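Local coordinates for protein trehalose-6-phosphate phosphatase (Neosartorya fumigata, PDB 5DXL) that is a phosphatase of the haloacid dehalogenase (HAD) superfamily, built from a Rossmann-like core and a smaller alpha/beta cap domain, at residues V174-K178 with A179-V183; V183-T186 with F187-K190. All coordinates share one frame; numbering follows the deposited sequence. Where two conformers were deposited one is given.

Contact 1. Residues V174-K178 with A179-V183; sequences VMAGK and ANLEV
Ala179 follows Lys178 directly, and together they carry the chain round a tight turn, after which Asn180 runs back beside Gly177. Asn180 meets that glycine twice: its backbone O accepts Gly177 N at 2.9 Å through a bent bond, and Asn180 OD1 adds a weak bond to the same Gly177 N at 3.1 Å. A chi1 of 77° sets CG of Asn180 between its own backbone N and carbonyl carbon, which carries the amide over Gly177 rather than the turn, with Asn180 OD1 3.3 Å from Gly177 CA. Leu181 turns to the other face of the sheet. Its methyl CD2 lies alongside Ala176 CB at 4.1 Å, on the side where helix 148-164 packs through Cys158 and Arg159. The whole is a beta hairpin of strands 172-177 and 180-185 whose short segments run at 155° to each other, clearly antiparallel; strand 172-177 forms one border of a four-stranded antiparallel sheet, and strand 180-185 is hydrogen-bonded on its far side to strand 139-142. Glu182 and Met175 form the regular hydrogen-bonded pair: Glu182 N reaches Met175 O at 2.8 Å, while Met175 N reaches Glu182 O at 2.7 Å, nearly straight (173°) and in the carbonyl plane. Their CB atoms stand on the face of Asn180, but beyond them the extended glutamate and the folded selenomethionine chain diverge. Val183 closes the pairing from the face of Leu181, its CG2 4.3 Å from Val174 CG1, while Glu182 O also receives a CA-H contact from Val174 CA at 3.3 Å.

Contact 2. Residues V183-T186 with F187-K190; sequences VRPT and FVNK
Pro185 lies over one face of the Phe187 ring, a CH-pi contact in which Pro185 CB is 3.6 Å from the centroid of the Phe187 ring and only 18° off its normal. The approach is displaced toward the rim, so the shortest atom pair is Pro185 CB to Phe187 CE2 at 3.4 Å, with Pro185 CG coming in nearer CZ. The torsion responsible is chi1 of Phe187, 62°: CG is held between the residue's backbone N and carbonyl carbon, and the aromatic group folds back along the chain onto the proline two positions earlier. Val188 packs with its two methyls on different neighbours. Its CG1, anti to the backbone N, sits over one face of the Arg184 guanidinium, 3.7 Å from Arg184 NH1, the two side chains crossing at about a right angle; its CG2 meets Pro185 CD at 4.0 Å. The sharp turn of the chain thus brings Phe187 against Pro185, and Val188 against both Pro185 and Arg184. The turn is a short 3-10 segment, evidenced by two successive i to i+3 bonds: Val188 N to Pro185 O at 3.3 Å (166° at the hydrogen) and Asn189 N to Thr186 O, also 3.3 Å. Both donors stand well above the carbonyl planes. Asn189 then acts as N-cap of helix 190-199, its OD1 accepting Gly191 N. Lys190, the first residue of that helix, sends NZ to salt bridges with Asp26 and Asp221, an arrangement consistent with the motif III lysine of HAD proteins. The segment therefore leads from strand 180-185, where Trp112 of helix 112-125 packs on Pro185, into helix 190-199 beside the core's parallel strands.

Contacts 1 and 2 follow one another along a single run of chain and share Val183, with centres 13 Å apart. Both use strand 180-185: contact 1 is the hairpin at its beginning, contact 2 the turn at its end, and Met175 CE still packs against Arg184 NH2 at 4.1 Å between them. Contact 1 lies farther out, about 20 Å from the centre of the chain against about 11 Å for contact 2, measured between centres. The order is therefore from the antiparallel cap sheet inward to helix 190-199, so that this run of chain forms one of the connections joining the cap to the eight-stranded sheet of the HAD core.

Contact 1. Residues V174-K178 with A179-V183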
loop_
_atom_site.group_PDB
_atom_site.type_symbol
_atom_site.label_atom_id
_atom_site.label_comp_id
_atom_site.label_asym_id
_atom_site.label_seq_id
_atom_site.Cartn_x
_atom_site.Cartn_y
_atom_site.Cartn_z
ATOM N N VAL A 174 -2.003 -0.451 18.018
ATOM C CA VAL A 174 -0.783 -0.116 18.726
ATOM C C VAL A 174 0.358 -0.970 18.176
ATOM O O VAL A 174 0.260 -2.196 18.159
ATOM C CB VAL A 174 -0.941 -0.341 20.248
ATOM C CG1 VAL A 174 0.211 0.275 20.989
ATOM C CG2 VAL A 174 -2.266 0.246 20.743
HETATM N N MSE A 175 1.414 -0.313 17.696
HETATM C CA MSE A 175 2.554 -0.992 17.077
HETATM C C MSE A 175 3.783 -0.844 17.971
HETATM O O MSE A 175 3.965 0.188 18.609
HETATM C CB MSE A 175 2.873 -0.411 15.687
HETATM C CG MSE A 175 1.696 -0.112 14.767
HETATM SE SE MSE A 175 0.907 -1.742 14.061
HETATM C CE MSE A 175 2.437 -2.405 13.024
ATOM N N ALA A 176 4.638 -1.862 18.005
ATOM C CA ALA A 176 5.913 -1.736 18.708
ATOM C C ALA A 176 7.068 -1.751 17.717
ATOM O O ALA A 176 7.276 -2.737 17.011
ATOM C CB ALA A 176 6.069 -2.848 19.733
ATOM N N GLY A 177 7.793 -0.640 17.648
ATOM C CA GLY A 177 9.017 -0.551 16.866
ATOM C C GLY A 177 10.180 -0.915 17.770
ATOM O O GLY A 177 9.966 -1.291 18.918
ATOM N N LYS A 178 11.407 -0.807 17.268
ATOM C CA LYS A 178 12.563 -1.315 18.011
ATOM C C LYS A 178 12.643 -0.731 19.423
ATOM O O LYS A 178 12.725 -1.469 20.416
ATOM C CB LYS A 178 13.862 -1.033 17.240
ATOM C CG LYS A 178 15.160 -1.385 17.989
ATOM C CD LYS A 178 15.148 -2.789 18.603
ATOM C CE LYS A 178 14.887 -3.889 17.577
ATOM N NZ LYS A 178 13.523 -4.481 17.741
ATOM N N ALA A 179 12.607 0.591 19.491
ATOM C CA ALA A 179 12.567 1.332 20.744
ATOM C C ALA A 179 11.469 2.395 20.620
ATOM O O ALA A 179 11.681 3.571 20.936
ATOM C CB ALA A 179 13.921 1.987 21.039
ATOM N N ASN A 180 10.300 1.982 20.145
ATOM C CA ASN A 180 9.174 2.910 20.117
ATOM C C ASN A 180 7.832 2.201 20.222
ATOM O O ASN A 180 7.725 0.991 20.009
ATOM C CB ASN A 180 9.225 3.816 18.849
ATOM C CG ASN A 180 8.775 3.112 17.556
ATOM O OD1 ASN A 180 7.739 2.449 17.500
ATOM N ND2 ASN A 180 9.541 3.320 16.487
ATOM N N LEU A 181 6.816 2.979 20.580
ATOM C CA LEU A 181 5.427 2.552 20.519
ATOM C C LEU A 181 4.690 3.518 19.615
ATOM O O LEU A 181 4.851 4.722 19.753
ATOM C CB LEU A 181 4.774 2.558 21.897
ATOM C CG LEU A 181 5.110 1.502 22.932
ATOM C CD1 LEU A 181 4.127 1.673 24.102
ATOM C CD2 LEU A 181 5.001 0.117 22.318
ATOM N N GLU A 182 3.861 3.001 18.721
ATOM C CA GLU A 182 3.111 3.871 17.817
ATOM C C GLU A 182 1.628 3.533 17.842
ATOM O O GLU A 182 1.254 2.363 17.894
ATOM C CB GLU A 182 3.660 3.739 16.401
ATOM C CG GLU A 182 2.929 4.563 15.345
ATOM C CD GLU A 182 3.570 4.399 13.978
ATOM O OE1 GLU A 182 4.730 3.934 13.914
ATOM O OE2 GLU A 182 2.922 4.720 12.971
ATOM N N VAL A 183 0.786 4.564 17.827
ATOM C CA VAL A 183 -0.645 4.376 17.654
ATOM C C VAL A 183 -1.058 5.069 16.368
ATOM O O VAL A 183 -0.694 6.213 16.136
ATOM C CB VAL A 183 -1.455 4.941 18.831
ATOM C CG1 VAL A 183 -2.926 4.623 18.655
ATOM C CG2 VAL A 183 -0.939 4.347 20.156
#

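Contact 2. Residues V183-T186 with F187-K190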
loop_
_atom_site.group_PDB
_atom_site.type_symbol
_atom_site.label_atom_id
_atom_site.label_comp_id
_atom_site.label_asym_id
_atom_site.label_seq_id
_atom_site.Cartn_x
_atom_site.Cartn_y
_atom_site.Cartn_z
ATOM N N VAL A 183 0.786 4.564 17.827
ATOM C CA VAL A 183 -0.645 4.376 17.654
ATOM C C VAL A 183 -1.058 5.069 16.368
ATOM O O VAL A 183 -0.694 6.213 16.136
ATOM C CB VAL A 183 -1.455 4.941 18.831
ATOM C CG1 VAL A 183 -2.926 4.623 18.655
ATOM C CG2 VAL A 183 -0.939 4.347 20.156
ATOM N N ARG A 184 -1.812 4.358 15.547
ATOM C CA ARG A 184 -2.276 4.904 14.275
ATOM C C ARG A 184 -3.588 4.243 13.872
ATOM O O ARG A 184 -3.939 3.175 14.374
ATOM C CB ARG A 184 -1.214 4.676 13.204
ATOM C CG ARG A 184 -1.092 3.221 12.856
ATOM C CD ARG A 184 0.061 2.947 11.932
ATOM N NE ARG A 184 -0.057 1.600 11.396
ATOM C CZ ARG A 184 0.801 1.062 10.543
ATOM N NH1 ARG A 184 1.853 1.762 10.135
ATOM N NH2 ARG A 184 0.603 -0.171 10.096
ATOM N N PRO A 185 -4.330 4.867 12.952
ATOM C CA PRO A 185 -5.602 4.264 12.548
ATOM C C PRO A 185 -5.408 2.940 11.822
ATOM O O PRO A 185 -4.390 2.747 11.150
ATOM C CB PRO A 185 -6.199 5.309 11.600
ATOM C CG PRO A 185 -5.558 6.571 11.997
ATOM C CD PRO A 185 -4.143 6.196 12.358
ATOM N N THR A 186 -6.386 2.049 11.938
ATOM C CA THR A 186 -6.321 0.775 11.236
ATOM C C THR A 186 -6.296 0.965 9.715
ATOM O O THR A 186 -5.774 0.113 8.989
ATOM C CB THR A 186 -7.501 -0.140 11.631
ATOM O OG1 THR A 186 -8.736 0.523 11.336
ATOM C CG2 THR A 186 -7.441 -0.451 13.119
ATOM N N PHE A 187 -6.815 2.087 9.214
ATOM C CA PHE A 187 -6.882 2.254 7.758
ATOM C C PHE A 187 -5.528 2.537 7.089
ATOM O O PHE A 187 -5.435 2.589 5.862
ATOM C CB PHE A 187 -7.908 3.346 7.371
ATOM C CG PHE A 187 -7.599 4.741 7.880
ATOM C CD1 PHE A 187 -6.505 5.462 7.409
ATOM C CD2 PHE A 187 -8.460 5.361 8.776
ATOM C CE1 PHE A 187 -6.251 6.749 7.853
ATOM C CE2 PHE A 187 -8.210 6.652 9.217
ATOM C CZ PHE A 187 -7.101 7.340 8.758
ATOM N N VAL A 188 -4.478 2.693 7.890
ATOM C CA VAL A 188 -3.132 2.917 7.377
ATOM C C VAL A 188 -2.543 1.629 6.784
ATOM O O VAL A 188 -1.708 1.668 5.880
ATOM C CB VAL A 188 -2.208 3.460 8.501
ATOM C CG1 VAL A 188 -0.743 3.421 8.092
ATOM C CG2 VAL A 188 -2.634 4.869 8.881
ATOM N N ASN A 189 -2.991 0.491 7.299
ATOM C CA ASN A 189 -2.514 -0.812 6.848
ATOM C C ASN A 189 -2.888 -1.065 5.382
ATOM O O ASN A 189 -4.050 -0.931 5.003
ATOM C CB ASN A 189 -3.088 -1.908 7.757
ATOM C CG ASN A 189 -2.513 -3.278 7.468
ATOM O OD1 ASN A 189 -2.875 -3.919 6.488
ATOM N ND2 ASN A 189 -1.620 -3.741 8.337
ATOM N N LYS A 190 -1.901 -1.424 4.558
ATOM C CA LYS A 190 -2.126 -1.592 3.127
ATOM C C LYS A 190 -3.080 -2.733 2.793
ATOM O O LYS A 190 -3.727 -2.729 1.747
ATOM C CB LYS A 190 -0.797 -1.805 2.398
ATOM C CG LYS A 190 -0.238 -0.517 1.847
ATOM C CD LYS A 190 0.946 -0.747 0.917
ATOM C CE LYS A 190 1.560 0.584 0.548
ATOM N NZ LYS A 190 2.706 0.456 -0.373
#